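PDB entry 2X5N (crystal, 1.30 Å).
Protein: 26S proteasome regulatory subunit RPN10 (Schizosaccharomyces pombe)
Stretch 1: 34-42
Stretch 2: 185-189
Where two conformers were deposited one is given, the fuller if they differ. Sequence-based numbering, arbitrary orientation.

Stretch 1 (34-42) MIFNQKIND
Stretch 2 (185-189) PIGQG

From Met 34 to Ile 40 the chain belongs to a helix that begins earlier; phi lies between -47° and -67° and psi between -32° and -53°, and i to i+4 bonds close the turns: Gln 38 N to Met 34 O at 2.9 Å, Lys 39 N to Ile 35 O at 3.0 Å, Ile 40 N to Phe 36 O at 2.9 Å and Asn 41 N to Asn 37 O at 2.9 Å. Asp 42 N instead reaches Lys 39 O at 3.1 Å, an i to i+3 bond. Residues 185-189 have no regular structure; phi/psi are -55/-26, -97/6, -76/-178, -73/-34 and 75/-151. The positive phi of Gly 189 suits glycine. The CA atoms of Ile 35 and Gly 187 lie 6.9 Å apart, and those of Gln 38 and Gln 188 5.1 Å.

No direct hydrogen bond joins the stretches, which bury 312 Å² together, so packing and one water make the contact. The CA-to-CB bond of Met 34 (t, m, m) points sideways, and its flexible thioether places SD 4.0 Å from Gly 187 CA. Gly 187 has no side chain, and a CB there would point away from the helix.

Ile 35 (m, m) has its CA-to-CB bond directed away, yet its end comes nearer: CD1 meets CD1 of Ile 186 (p, t) at 4.1 Å. These branched aliphatic chains suit a buried apolar contact. Ile 35 CD1 also lies 3.9 Å from Ile 186 O.

The CA-to-CB bond of Gln 38 points toward the loop, with chi1 t, chi2 m and chi3 -62°. Its aliphatic part packs against the loop, with CG 3.8 Å from Gly 187 O and CB 4.0 Å from Gln 188 CG, while its carbonyl oxygen OE1 accepts hydrogen bonds from Lys 39 NZ at 2.9 Å and from a water at 2.8 Å; the same water donates to Ile 186 O, also at 2.8 Å, bridging helix and loop. The CA-to-CB bond of Lys 39 (m, m, t, t) points away, but its long chain brings the ammonium back to this glutamine.

Gln 188 (m, t, chi3 -86°) has the most area covered, 93 Å². Its CA-to-CB bond points sideways, but CB, CG and CD give it the reach across the helix surface to touch Met 34, Gln 38 and Asn 37 (m, chi2 -6°). The CA-to-CB bond of Asn 41 (m, chi2 -25°) points toward the loop, though little of the residue is covered.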

# COMPACT_ATOMS: atom_id res chain seq x y z
N MET A 34 -4.33 9.29 5.07
CA MET A 34 -5.08 9.86 3.95
C MET A 34 -5.78 8.78 3.12
O MET A 34 -6.95 8.93 2.78
CB MET A 34 -4.14 10.75 3.11
CG MET A 34 -4.75 11.37 1.87
SD MET A 34 -4.91 10.30 0.43
CE MET A 34 -3.19 9.94 0.08
N ILE A 35 -5.06 7.71 2.80
CA ILE A 35 -5.63 6.59 2.04
C ILE A 35 -6.79 5.96 2.82
O ILE A 35 -7.86 5.69 2.28
CB ILE A 35 -4.55 5.52 1.77
CG1 ILE A 35 -3.44 6.06 0.87
CG2 ILE A 35 -5.17 4.29 1.10
CD1 ILE A 35 -3.90 6.49 -0.50
N PHE A 36 -6.54 5.68 4.10
CA PHE A 36 -7.56 5.20 5.02
C PHE A 36 -8.85 5.97 4.98
O PHE A 36 -9.95 5.44 4.81
CB PHE A 36 -7.00 5.00 6.42
CG PHE A 36 -7.92 4.34 7.40
CD1 PHE A 36 -7.78 2.99 7.69
CD2 PHE A 36 -8.90 5.07 8.05
CE1 PHE A 36 -8.58 2.39 8.65
CE2 PHE A 36 -9.72 4.44 8.99
CZ PHE A 36 -9.55 3.12 9.28
N ASN A 37 -8.70 7.28 5.12
CA ASN A 37 -9.85 8.17 5.11
C ASN A 37 -10.52 8.20 3.76
O ASN A 37 -11.74 8.24 3.70
CB ASN A 37 -9.45 9.58 5.56
CG ASN A 37 -9.23 9.67 7.06
OD1 ASN A 37 -9.48 8.71 7.81
ND2 ASN A 37 -8.73 10.81 7.51
N GLN A 38 -9.77 8.12 2.68
CA GLN A 38 -10.39 8.03 1.35
C GLN A 38 -11.33 6.82 1.31
O GLN A 38 -12.49 6.92 0.89
CB GLN A 38 -9.31 7.93 0.26
CG GLN A 38 -9.81 7.94 -1.19
CD GLN A 38 -10.22 6.56 -1.71
OE1 GLN A 38 -9.41 5.65 -1.78
NE2 GLN A 38 -11.50 6.42 -2.07
N LYS A 39 -10.85 5.65 1.75
CA LYS A 39 -11.65 4.44 1.73
C LYS A 39 -12.87 4.56 2.66
O LYS A 39 -13.99 4.23 2.27
CB LYS A 39 -10.80 3.24 2.13
CG LYS A 39 -9.63 2.99 1.21
CD LYS A 39 -10.08 2.85 -0.24
CE LYS A 39 -8.89 2.65 -1.16
NZ LYS A 39 -9.27 2.91 -2.57
N ILE A 40 -12.67 5.03 3.88
CA ILE A 40 -13.74 5.08 4.85
C ILE A 40 -14.82 6.06 4.40
O ILE A 40 -16.00 5.85 4.64
CB ILE A 40 -13.17 5.44 6.26
CG1 ILE A 40 -12.94 4.17 7.07
CG2 ILE A 40 -14.08 6.40 7.03
CD1 ILE A 40 -12.10 3.20 6.42
N ASN A 41 -14.40 7.11 3.71
CA ASN A 41 -15.35 8.10 3.24
C ASN A 41 -16.04 7.72 1.92
O ASN A 41 -17.01 8.38 1.53
CB ASN A 41 -14.65 9.47 3.11
CG ASN A 41 -14.25 10.06 4.47
OD1 ASN A 41 -14.85 9.74 5.50
ND2 ASN A 41 -13.25 10.93 4.48
N ASP A 42 -15.56 6.68 1.23
CA ASP A 42 -16.12 6.29 -0.06
C ASP A 42 -17.43 5.52 0.07
O ASP A 42 -18.29 5.59 -0.81
CB ASP A 42 -15.12 5.48 -0.90
CG ASP A 42 -15.16 5.85 -2.38
OD1 ASP A 42 -15.17 7.06 -2.69
OD2 ASP A 42 -15.13 4.94 -3.25
N PRO A 185 -3.98 10.27 -8.62
CA PRO A 185 -5.22 9.53 -8.85
C PRO A 185 -5.85 8.78 -7.70
O PRO A 185 -7.04 8.48 -7.70
CB PRO A 185 -4.97 8.70 -10.13
CG PRO A 185 -3.83 9.37 -10.79
CD PRO A 185 -2.98 9.95 -9.65
N ILE A 186 -5.00 8.41 -6.75
CA ILE A 186 -5.48 7.66 -5.60
C ILE A 186 -5.77 8.53 -4.38
O ILE A 186 -6.09 8.03 -3.33
CB ILE A 186 -4.54 6.49 -5.23
CG1 ILE A 186 -3.22 6.96 -4.63
CG2 ILE A 186 -4.28 5.63 -6.47
CD1 ILE A 186 -2.29 5.83 -4.17
N GLY A 187 -5.69 9.85 -4.55
CA GLY A 187 -5.96 10.75 -3.45
C GLY A 187 -7.45 10.91 -3.16
O GLY A 187 -8.31 10.30 -3.77
N GLN A 188 -7.75 11.76 -2.19
CA GLN A 188 -9.11 11.89 -1.71
C GLN A 188 -10.04 12.60 -2.68
O GLN A 188 -11.22 12.27 -2.76
CB GLN A 188 -9.13 12.61 -0.38
CG GLN A 188 -8.46 11.81 0.72
CD GLN A 188 -8.40 12.57 2.03
OE1 GLN A 188 -7.47 13.34 2.27
NE2 GLN A 188 -9.40 12.35 2.88
N GLY A 189 -9.51 13.57 -3.42
CA GLY A 189 -10.35 14.42 -4.26
C GLY A 189 -11.09 15.41 -3.37
O GLY A 189 -10.60 15.78 -2.28
O HOH W 1 -6.68 5.60 -2.14